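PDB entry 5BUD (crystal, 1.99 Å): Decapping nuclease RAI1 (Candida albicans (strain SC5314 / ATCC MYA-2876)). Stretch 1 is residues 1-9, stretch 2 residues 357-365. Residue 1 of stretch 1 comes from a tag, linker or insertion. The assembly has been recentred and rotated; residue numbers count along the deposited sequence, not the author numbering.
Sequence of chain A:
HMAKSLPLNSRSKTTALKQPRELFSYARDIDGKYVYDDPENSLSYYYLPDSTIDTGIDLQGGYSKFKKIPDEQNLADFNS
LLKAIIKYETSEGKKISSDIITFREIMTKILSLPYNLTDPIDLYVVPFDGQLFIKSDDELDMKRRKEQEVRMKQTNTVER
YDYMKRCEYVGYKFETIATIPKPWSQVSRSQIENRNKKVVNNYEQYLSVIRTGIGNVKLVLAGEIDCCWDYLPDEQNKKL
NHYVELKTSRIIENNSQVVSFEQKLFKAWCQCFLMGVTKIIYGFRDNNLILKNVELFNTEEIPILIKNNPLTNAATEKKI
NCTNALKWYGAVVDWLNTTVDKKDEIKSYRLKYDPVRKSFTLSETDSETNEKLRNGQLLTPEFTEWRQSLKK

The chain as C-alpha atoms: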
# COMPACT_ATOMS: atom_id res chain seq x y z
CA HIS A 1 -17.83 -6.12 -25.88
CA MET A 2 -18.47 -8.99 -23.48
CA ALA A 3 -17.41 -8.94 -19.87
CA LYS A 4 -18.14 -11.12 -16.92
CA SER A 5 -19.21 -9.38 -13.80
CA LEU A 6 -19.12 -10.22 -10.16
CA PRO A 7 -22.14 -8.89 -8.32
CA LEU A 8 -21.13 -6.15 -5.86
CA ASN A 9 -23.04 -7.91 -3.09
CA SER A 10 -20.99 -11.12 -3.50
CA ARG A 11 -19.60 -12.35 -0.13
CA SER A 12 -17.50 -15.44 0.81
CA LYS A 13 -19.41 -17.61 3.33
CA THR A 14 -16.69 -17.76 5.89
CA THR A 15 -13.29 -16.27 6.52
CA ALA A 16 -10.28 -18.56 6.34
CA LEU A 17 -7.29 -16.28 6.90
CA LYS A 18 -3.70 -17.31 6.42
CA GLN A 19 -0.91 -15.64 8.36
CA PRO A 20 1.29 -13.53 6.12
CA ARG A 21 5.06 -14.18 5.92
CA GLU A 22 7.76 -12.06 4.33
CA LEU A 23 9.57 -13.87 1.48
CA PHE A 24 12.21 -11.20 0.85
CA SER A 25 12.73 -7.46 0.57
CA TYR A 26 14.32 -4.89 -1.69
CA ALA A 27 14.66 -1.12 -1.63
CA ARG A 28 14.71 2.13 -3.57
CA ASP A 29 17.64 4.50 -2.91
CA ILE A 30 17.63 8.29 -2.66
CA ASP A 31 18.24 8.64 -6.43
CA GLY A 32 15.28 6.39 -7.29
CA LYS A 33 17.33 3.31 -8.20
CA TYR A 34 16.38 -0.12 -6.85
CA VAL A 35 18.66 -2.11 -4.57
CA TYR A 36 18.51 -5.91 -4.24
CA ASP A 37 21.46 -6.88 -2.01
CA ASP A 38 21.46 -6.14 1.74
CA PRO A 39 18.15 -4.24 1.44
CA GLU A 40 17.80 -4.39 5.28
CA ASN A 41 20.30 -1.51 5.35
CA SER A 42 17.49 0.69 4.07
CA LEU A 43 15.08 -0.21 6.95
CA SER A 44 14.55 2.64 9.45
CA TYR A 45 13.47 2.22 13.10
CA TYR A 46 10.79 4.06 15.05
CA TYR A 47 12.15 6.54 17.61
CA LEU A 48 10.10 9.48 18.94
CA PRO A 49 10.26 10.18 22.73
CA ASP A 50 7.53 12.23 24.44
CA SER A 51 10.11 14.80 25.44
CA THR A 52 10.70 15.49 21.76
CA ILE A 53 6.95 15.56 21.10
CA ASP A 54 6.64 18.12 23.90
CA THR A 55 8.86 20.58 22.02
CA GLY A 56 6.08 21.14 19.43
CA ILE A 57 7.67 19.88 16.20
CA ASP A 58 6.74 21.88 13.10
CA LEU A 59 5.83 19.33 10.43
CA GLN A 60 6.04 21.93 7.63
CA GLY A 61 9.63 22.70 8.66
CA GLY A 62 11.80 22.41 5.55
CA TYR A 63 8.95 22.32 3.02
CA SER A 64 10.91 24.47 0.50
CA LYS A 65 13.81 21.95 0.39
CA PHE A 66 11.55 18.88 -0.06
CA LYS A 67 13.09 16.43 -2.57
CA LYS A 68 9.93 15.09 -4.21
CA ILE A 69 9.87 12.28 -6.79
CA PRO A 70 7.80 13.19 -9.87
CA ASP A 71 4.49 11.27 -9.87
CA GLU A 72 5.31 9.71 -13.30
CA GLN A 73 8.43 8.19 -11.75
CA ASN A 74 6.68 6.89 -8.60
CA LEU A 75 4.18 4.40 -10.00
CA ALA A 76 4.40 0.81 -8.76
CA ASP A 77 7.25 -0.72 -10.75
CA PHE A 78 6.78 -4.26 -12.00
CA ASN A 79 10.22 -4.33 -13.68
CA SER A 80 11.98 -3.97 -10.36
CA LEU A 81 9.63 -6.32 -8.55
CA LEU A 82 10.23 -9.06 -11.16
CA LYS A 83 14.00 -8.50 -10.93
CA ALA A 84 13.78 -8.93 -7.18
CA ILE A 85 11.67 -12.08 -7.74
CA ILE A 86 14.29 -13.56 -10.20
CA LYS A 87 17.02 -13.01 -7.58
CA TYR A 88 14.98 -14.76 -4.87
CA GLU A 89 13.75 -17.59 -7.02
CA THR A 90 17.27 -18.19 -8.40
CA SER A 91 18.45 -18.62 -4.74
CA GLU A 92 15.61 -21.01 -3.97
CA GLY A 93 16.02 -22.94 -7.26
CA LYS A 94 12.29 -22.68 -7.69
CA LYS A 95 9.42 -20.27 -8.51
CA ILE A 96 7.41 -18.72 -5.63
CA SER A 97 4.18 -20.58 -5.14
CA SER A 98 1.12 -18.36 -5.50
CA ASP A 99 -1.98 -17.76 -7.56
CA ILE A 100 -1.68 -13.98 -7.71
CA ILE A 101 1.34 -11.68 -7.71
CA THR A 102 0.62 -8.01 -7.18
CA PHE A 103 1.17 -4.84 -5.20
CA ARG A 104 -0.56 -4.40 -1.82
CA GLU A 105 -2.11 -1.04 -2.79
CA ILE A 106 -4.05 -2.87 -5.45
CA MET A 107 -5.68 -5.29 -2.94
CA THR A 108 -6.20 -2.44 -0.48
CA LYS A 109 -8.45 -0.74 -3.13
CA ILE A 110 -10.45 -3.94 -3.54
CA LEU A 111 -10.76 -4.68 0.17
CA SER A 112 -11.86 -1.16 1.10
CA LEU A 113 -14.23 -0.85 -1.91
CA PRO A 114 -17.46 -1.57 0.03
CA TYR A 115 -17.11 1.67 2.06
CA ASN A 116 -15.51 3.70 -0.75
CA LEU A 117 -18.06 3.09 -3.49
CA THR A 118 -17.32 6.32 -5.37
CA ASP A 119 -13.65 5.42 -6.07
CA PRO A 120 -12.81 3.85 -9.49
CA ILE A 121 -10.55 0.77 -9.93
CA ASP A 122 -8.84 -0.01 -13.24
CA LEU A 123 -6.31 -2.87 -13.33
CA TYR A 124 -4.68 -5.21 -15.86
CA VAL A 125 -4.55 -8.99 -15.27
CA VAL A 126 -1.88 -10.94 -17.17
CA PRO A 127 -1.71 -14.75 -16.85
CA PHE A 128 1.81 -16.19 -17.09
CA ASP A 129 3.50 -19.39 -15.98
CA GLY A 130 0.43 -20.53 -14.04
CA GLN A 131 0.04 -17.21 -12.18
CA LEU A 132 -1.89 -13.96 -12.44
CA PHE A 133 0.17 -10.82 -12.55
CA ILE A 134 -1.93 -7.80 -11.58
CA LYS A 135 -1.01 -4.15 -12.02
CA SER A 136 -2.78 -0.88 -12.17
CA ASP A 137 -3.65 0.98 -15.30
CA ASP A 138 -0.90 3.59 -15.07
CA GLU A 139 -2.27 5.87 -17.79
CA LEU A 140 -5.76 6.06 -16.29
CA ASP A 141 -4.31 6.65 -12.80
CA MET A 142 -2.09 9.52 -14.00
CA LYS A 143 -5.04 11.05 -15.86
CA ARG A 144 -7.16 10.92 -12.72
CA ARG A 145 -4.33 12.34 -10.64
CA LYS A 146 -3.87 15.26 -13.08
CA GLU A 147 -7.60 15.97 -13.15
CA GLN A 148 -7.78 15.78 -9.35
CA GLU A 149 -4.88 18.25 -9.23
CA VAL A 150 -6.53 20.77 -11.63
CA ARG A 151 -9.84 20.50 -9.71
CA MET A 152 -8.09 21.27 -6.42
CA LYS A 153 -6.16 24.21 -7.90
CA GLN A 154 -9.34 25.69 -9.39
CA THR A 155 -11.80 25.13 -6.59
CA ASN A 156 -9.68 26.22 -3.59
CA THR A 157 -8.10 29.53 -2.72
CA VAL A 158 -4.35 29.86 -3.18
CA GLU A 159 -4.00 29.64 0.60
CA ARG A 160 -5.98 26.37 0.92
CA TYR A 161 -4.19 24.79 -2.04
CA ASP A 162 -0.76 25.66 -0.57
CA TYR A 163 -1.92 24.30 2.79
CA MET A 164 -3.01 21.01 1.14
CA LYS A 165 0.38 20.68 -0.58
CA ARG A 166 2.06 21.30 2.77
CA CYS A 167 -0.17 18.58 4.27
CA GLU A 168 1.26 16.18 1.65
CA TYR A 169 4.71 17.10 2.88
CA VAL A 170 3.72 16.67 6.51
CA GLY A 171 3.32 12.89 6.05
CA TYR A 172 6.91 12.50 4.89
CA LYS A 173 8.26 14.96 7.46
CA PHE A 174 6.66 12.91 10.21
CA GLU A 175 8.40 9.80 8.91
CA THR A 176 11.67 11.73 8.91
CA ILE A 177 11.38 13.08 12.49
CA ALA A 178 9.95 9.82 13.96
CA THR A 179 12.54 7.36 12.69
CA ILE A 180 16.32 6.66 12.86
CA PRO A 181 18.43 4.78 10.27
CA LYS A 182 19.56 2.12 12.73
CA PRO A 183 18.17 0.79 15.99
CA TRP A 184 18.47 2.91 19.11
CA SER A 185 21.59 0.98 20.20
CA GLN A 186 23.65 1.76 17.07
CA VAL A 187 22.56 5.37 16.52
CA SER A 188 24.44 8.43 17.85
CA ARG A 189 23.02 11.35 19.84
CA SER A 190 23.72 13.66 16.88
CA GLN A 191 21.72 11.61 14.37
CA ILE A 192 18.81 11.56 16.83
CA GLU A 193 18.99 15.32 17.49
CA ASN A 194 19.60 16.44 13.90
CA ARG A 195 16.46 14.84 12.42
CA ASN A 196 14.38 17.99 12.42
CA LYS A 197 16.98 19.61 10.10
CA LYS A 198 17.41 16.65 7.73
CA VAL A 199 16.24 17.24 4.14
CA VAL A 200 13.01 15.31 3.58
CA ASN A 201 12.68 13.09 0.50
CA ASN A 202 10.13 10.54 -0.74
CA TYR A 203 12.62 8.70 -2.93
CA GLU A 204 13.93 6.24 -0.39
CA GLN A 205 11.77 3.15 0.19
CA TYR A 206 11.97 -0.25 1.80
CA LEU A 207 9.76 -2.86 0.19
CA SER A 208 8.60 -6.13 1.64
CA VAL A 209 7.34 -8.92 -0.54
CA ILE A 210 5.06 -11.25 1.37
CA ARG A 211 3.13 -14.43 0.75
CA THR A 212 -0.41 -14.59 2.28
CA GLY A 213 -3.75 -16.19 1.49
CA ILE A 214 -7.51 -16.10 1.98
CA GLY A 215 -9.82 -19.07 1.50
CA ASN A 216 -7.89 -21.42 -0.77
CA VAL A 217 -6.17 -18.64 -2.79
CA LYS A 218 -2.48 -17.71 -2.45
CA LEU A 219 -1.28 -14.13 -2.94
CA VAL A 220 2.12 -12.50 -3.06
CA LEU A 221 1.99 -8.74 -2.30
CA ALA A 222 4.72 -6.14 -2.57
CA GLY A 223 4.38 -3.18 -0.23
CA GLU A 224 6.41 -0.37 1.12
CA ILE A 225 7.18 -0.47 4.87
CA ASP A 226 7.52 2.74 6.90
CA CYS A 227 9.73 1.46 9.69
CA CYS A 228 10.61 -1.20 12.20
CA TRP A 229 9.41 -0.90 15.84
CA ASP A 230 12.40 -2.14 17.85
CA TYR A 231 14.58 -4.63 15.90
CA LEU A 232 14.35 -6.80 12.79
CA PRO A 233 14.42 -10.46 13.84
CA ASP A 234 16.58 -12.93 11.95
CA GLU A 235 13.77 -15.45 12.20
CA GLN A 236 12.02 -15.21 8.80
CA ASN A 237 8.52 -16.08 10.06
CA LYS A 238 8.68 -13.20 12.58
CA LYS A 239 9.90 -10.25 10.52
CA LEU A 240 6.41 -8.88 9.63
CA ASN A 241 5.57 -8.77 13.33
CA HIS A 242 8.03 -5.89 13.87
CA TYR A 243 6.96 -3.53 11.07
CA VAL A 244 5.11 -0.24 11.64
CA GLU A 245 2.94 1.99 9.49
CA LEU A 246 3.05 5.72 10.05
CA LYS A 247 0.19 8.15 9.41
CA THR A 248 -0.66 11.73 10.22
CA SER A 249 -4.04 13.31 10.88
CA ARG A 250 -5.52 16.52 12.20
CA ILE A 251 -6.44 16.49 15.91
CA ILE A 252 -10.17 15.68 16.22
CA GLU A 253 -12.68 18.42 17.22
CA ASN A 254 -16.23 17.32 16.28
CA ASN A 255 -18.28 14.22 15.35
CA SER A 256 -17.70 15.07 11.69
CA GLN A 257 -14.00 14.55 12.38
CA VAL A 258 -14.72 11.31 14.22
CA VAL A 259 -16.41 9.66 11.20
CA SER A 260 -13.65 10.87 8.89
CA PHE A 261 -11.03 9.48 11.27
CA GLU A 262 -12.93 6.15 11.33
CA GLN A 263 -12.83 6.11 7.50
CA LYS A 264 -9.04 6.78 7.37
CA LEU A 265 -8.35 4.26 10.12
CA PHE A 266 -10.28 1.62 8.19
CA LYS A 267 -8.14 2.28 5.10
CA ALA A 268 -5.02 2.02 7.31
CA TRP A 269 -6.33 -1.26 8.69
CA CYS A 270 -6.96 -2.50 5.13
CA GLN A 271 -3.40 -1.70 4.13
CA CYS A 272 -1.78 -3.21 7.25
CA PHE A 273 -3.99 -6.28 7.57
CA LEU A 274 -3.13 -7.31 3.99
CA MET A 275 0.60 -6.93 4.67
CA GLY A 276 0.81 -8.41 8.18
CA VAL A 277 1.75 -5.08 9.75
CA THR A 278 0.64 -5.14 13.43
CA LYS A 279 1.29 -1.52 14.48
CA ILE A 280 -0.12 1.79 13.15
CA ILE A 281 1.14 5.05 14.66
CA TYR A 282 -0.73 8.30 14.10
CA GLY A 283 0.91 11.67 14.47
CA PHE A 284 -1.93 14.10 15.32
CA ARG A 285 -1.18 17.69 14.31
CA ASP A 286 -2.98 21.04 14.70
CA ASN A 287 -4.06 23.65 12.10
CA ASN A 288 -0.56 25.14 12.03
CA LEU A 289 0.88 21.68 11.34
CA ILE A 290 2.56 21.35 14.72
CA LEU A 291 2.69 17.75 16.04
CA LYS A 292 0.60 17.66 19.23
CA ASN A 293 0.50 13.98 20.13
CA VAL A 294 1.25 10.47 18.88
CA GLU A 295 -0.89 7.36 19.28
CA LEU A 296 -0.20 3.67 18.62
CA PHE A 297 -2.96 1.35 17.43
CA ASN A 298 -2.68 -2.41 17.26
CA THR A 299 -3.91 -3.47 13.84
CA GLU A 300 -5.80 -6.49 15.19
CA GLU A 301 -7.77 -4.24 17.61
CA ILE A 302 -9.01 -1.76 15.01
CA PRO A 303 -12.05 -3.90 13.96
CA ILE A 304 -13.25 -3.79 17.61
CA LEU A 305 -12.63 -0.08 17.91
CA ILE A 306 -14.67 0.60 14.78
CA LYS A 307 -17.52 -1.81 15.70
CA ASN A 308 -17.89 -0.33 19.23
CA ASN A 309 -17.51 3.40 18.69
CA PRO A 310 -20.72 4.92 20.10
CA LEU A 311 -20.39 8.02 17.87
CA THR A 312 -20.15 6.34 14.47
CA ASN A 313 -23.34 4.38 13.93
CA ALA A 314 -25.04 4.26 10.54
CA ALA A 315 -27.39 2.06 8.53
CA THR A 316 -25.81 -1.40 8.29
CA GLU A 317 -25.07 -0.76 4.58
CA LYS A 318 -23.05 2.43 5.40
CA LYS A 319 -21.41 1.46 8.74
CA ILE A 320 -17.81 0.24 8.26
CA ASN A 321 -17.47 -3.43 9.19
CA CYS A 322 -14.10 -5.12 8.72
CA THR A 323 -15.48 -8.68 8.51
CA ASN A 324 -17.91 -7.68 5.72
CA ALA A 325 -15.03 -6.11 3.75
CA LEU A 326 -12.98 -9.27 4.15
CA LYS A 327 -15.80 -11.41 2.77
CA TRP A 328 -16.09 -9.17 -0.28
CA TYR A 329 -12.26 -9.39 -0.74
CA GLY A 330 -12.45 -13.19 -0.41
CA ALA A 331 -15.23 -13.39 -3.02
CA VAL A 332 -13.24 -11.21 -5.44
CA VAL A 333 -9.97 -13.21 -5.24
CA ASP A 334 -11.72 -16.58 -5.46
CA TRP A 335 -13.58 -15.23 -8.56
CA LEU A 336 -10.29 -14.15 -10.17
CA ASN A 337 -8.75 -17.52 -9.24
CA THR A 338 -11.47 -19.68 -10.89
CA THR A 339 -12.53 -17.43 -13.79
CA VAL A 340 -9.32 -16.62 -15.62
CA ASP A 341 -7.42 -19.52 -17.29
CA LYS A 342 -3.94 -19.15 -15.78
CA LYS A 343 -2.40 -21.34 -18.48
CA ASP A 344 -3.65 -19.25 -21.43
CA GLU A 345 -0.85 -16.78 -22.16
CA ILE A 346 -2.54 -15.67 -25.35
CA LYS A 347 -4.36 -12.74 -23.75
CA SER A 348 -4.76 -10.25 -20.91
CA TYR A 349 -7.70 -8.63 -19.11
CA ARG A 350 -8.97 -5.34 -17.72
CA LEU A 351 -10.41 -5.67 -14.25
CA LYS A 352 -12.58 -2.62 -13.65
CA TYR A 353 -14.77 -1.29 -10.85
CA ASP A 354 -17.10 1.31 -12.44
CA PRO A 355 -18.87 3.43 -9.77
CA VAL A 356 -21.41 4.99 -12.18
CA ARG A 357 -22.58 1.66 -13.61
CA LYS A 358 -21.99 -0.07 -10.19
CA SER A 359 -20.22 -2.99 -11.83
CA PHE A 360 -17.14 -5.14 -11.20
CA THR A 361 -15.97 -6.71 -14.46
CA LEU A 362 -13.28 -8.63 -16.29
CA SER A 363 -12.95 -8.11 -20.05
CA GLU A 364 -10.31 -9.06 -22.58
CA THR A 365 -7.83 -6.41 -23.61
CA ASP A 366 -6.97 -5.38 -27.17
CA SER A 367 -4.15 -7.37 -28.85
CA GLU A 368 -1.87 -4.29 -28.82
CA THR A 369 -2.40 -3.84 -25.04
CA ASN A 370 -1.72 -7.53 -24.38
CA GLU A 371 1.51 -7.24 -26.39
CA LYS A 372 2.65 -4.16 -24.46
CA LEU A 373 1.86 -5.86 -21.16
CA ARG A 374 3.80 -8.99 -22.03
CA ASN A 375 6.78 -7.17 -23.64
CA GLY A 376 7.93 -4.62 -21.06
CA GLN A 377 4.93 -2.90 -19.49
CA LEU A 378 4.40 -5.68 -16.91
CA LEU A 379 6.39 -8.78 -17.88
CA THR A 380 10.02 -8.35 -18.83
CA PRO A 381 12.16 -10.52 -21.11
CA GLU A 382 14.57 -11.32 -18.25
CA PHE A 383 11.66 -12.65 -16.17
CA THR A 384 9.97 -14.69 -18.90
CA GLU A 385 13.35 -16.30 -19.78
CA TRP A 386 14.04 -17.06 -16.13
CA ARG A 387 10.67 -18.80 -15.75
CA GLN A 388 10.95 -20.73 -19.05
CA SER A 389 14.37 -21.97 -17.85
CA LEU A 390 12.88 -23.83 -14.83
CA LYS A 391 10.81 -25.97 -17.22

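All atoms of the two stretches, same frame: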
# COMPACT_ATOMS: atom_id res chain seq x y z
N HIS A 1 -17.70 -4.68 -25.54
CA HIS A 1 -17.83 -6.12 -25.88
C HIS A 1 -18.21 -6.89 -24.61
O HIS A 1 -18.70 -6.31 -23.65
CB HIS A 1 -16.53 -6.65 -26.54
CG HIS A 1 -15.27 -6.28 -25.81
ND1 HIS A 1 -14.17 -5.76 -26.46
CD2 HIS A 1 -14.95 -6.33 -24.50
CE1 HIS A 1 -13.22 -5.52 -25.57
NE2 HIS A 1 -13.67 -5.86 -24.38
N MET A 2 -18.00 -8.20 -24.60
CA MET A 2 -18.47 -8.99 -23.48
C MET A 2 -17.51 -8.92 -22.29
O MET A 2 -16.31 -8.72 -22.41
CB MET A 2 -18.76 -10.44 -23.91
CG MET A 2 -20.12 -10.61 -24.57
SD MET A 2 -21.52 -10.09 -23.53
CE MET A 2 -21.76 -11.56 -22.52
N ALA A 3 -18.12 -9.06 -21.12
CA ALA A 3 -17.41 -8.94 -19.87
C ALA A 3 -18.20 -9.75 -18.89
O ALA A 3 -19.41 -9.83 -18.97
CB ALA A 3 -17.35 -7.48 -19.44
N LYS A 4 -17.50 -10.38 -17.98
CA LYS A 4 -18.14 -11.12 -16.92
C LYS A 4 -18.09 -10.23 -15.71
O LYS A 4 -17.18 -9.40 -15.54
CB LYS A 4 -17.43 -12.47 -16.76
CG LYS A 4 -17.71 -13.25 -15.49
CD LYS A 4 -17.69 -14.75 -15.74
CE LYS A 4 -16.60 -15.22 -16.70
NZ LYS A 4 -17.05 -16.47 -17.37
N SER A 5 -19.13 -10.29 -14.90
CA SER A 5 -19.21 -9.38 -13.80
C SER A 5 -19.43 -10.19 -12.56
O SER A 5 -19.98 -11.28 -12.62
CB SER A 5 -20.29 -8.34 -14.02
OG SER A 5 -21.54 -8.96 -14.13
N LEU A 6 -18.90 -9.68 -11.47
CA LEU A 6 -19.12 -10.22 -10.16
C LEU A 6 -20.10 -9.26 -9.51
O LEU A 6 -19.85 -8.04 -9.47
CB LEU A 6 -17.81 -10.25 -9.35
CG LEU A 6 -17.89 -10.83 -7.94
CD1 LEU A 6 -18.19 -12.32 -7.97
CD2 LEU A 6 -16.59 -10.56 -7.19
N PRO A 7 -21.23 -9.79 -9.00
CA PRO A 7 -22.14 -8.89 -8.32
C PRO A 7 -21.43 -8.19 -7.15
O PRO A 7 -20.66 -8.83 -6.45
CB PRO A 7 -23.24 -9.84 -7.81
CG PRO A 7 -23.22 -11.01 -8.75
CD PRO A 7 -21.78 -11.15 -9.19
N LEU A 8 -21.75 -6.92 -6.92
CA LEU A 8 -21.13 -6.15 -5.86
C LEU A 8 -21.53 -6.66 -4.49
O LEU A 8 -20.83 -6.39 -3.52
CB LEU A 8 -21.52 -4.69 -5.95
CG LEU A 8 -20.99 -3.91 -7.14
CD1 LEU A 8 -21.32 -2.44 -6.90
CD2 LEU A 8 -19.50 -4.14 -7.30
N ASN A 9 -22.63 -7.39 -4.40
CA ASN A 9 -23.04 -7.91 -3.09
C ASN A 9 -22.47 -9.31 -2.81
O ASN A 9 -22.82 -9.93 -1.82
CB ASN A 9 -24.57 -7.92 -2.97
CG ASN A 9 -25.23 -8.77 -4.05
OD1 ASN A 9 -24.73 -9.83 -4.44
ND2 ASN A 9 -26.34 -8.29 -4.54
N ARG A 357 -21.80 2.83 -13.25
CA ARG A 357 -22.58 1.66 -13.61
C ARG A 357 -22.69 0.64 -12.46
O ARG A 357 -23.44 -0.32 -12.59
CB ARG A 357 -21.99 0.95 -14.84
CG ARG A 357 -22.30 1.61 -16.17
CD ARG A 357 -21.61 0.88 -17.32
NE ARG A 357 -21.84 -0.58 -17.32
CZ ARG A 357 -20.97 -1.51 -16.91
NH1 ARG A 357 -19.76 -1.19 -16.46
NH2 ARG A 357 -21.30 -2.79 -16.96
N LYS A 358 -21.96 0.85 -11.35
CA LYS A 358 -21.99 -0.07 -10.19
C LYS A 358 -21.68 -1.51 -10.60
O LYS A 358 -22.45 -2.43 -10.31
CB LYS A 358 -23.34 -0.05 -9.45
CG LYS A 358 -24.13 1.25 -9.45
CD LYS A 358 -23.42 2.38 -8.75
CE LYS A 358 -24.34 3.58 -8.53
NZ LYS A 358 -25.49 3.28 -7.62
N SER A 359 -20.56 -1.70 -11.28
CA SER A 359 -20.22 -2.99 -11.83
C SER A 359 -18.75 -3.31 -11.58
O SER A 359 -17.93 -2.42 -11.48
CB SER A 359 -20.49 -3.01 -13.33
OG SER A 359 -19.71 -2.05 -14.01
N PHE A 360 -18.46 -4.61 -11.45
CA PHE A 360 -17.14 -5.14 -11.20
C PHE A 360 -16.92 -6.21 -12.27
O PHE A 360 -17.54 -7.26 -12.21
CB PHE A 360 -17.09 -5.73 -9.79
CG PHE A 360 -15.70 -5.95 -9.29
CD1 PHE A 360 -15.00 -4.91 -8.67
CD2 PHE A 360 -15.07 -7.18 -9.44
CE1 PHE A 360 -13.70 -5.10 -8.21
CE2 PHE A 360 -13.77 -7.37 -8.98
CZ PHE A 360 -13.09 -6.33 -8.36
N THR A 361 -16.05 -5.92 -13.24
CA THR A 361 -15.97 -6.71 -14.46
C THR A 361 -14.55 -7.04 -14.95
O THR A 361 -13.60 -6.29 -14.75
CB THR A 361 -16.67 -6.00 -15.64
OG1 THR A 361 -15.94 -4.82 -15.99
CG2 THR A 361 -18.10 -5.63 -15.26
N LEU A 362 -14.48 -8.15 -15.67
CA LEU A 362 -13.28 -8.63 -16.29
C LEU A 362 -13.57 -8.72 -17.79
O LEU A 362 -14.51 -9.40 -18.20
CB LEU A 362 -13.01 -10.01 -15.71
CG LEU A 362 -11.64 -10.57 -15.39
CD1 LEU A 362 -10.69 -9.53 -14.84
CD2 LEU A 362 -11.84 -11.74 -14.44
N SER A 363 -12.79 -8.02 -18.60
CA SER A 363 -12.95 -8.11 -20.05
C SER A 363 -11.58 -8.24 -20.71
O SER A 363 -10.57 -7.79 -20.16
CB SER A 363 -13.72 -6.89 -20.58
OG SER A 363 -13.14 -5.66 -20.17
N GLU A 364 -11.55 -8.85 -21.88
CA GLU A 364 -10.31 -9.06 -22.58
C GLU A 364 -9.77 -7.75 -23.11
O GLU A 364 -10.53 -6.91 -23.63
CB GLU A 364 -10.56 -10.02 -23.75
CG GLU A 364 -9.34 -10.67 -24.37
CD GLU A 364 -9.73 -11.59 -25.53
OE1 GLU A 364 -10.73 -12.34 -25.40
OE2 GLU A 364 -9.05 -11.53 -26.57
N THR A 365 -8.46 -7.56 -23.00
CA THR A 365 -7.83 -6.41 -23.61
C THR A 365 -7.68 -6.58 -25.13
O THR A 365 -7.81 -7.68 -25.68
CB THR A 365 -6.42 -6.16 -23.06
OG1 THR A 365 -5.56 -7.24 -23.45
CG2 THR A 365 -6.43 -6.02 -21.53
O HOH W 1 -11.36 -4.79 -22.05
O HOH W 2 -13.78 -9.95 -23.01
O HOH W 3 -20.73 -6.18 -11.24

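Water continues this antiparallel pairing where direct bonding stops. At one end, water 3 donates to Leu6 O (2.7 Å) and accepts from Phe360 N (2.8 Å); at the other, water 2 donates to Met2 O (2.9 Å) and accepts from Glu364 N (2.7 Å). Each fills a gap too wide for a direct bond without leaving backbone groups unpaired.

Between them the backbones bond directly. Lys4 N reaches Leu362 O at 3.2 Å, Leu362 N returns to Lys4 O at 3.0 Å, and Leu6 N meets Phe360 O at 2.9 Å. The same carbonyls take CA-H...O contacts, Thr361 CA to Lys4 O and Ser5 CA to Phe360 O, both 3.1 Å.

The direct hydrogen bonds are all backbone to backbone; the side chains mainly pack. Ser5 and Thr361 share a face, Ser5 CB 3.7 Å from Thr361 CG2; in this non-hydrogen-bonded pair, short side chains pack against each other, and beta-branched Thr suits a strand. Ala3 CB sits 3.9 Å from Ser363 CB. Lys4 shares the other face with Leu362, but its end leads away, keeping the amine exposed while Leu362 is buried.

Phe360, also buried, supplies the apolar anchor: its CD2 lies 4.1 Å from Leu6 CB, and its CB 3.8 Å from Leu8 CD2. Tag-derived His1, though poorly ordered, points its CA-to-CB bond toward stretch 2; its NE2 bonds weakly to water 1 (3.5 Å), which also bonds Ser363 OG (2.7 Å).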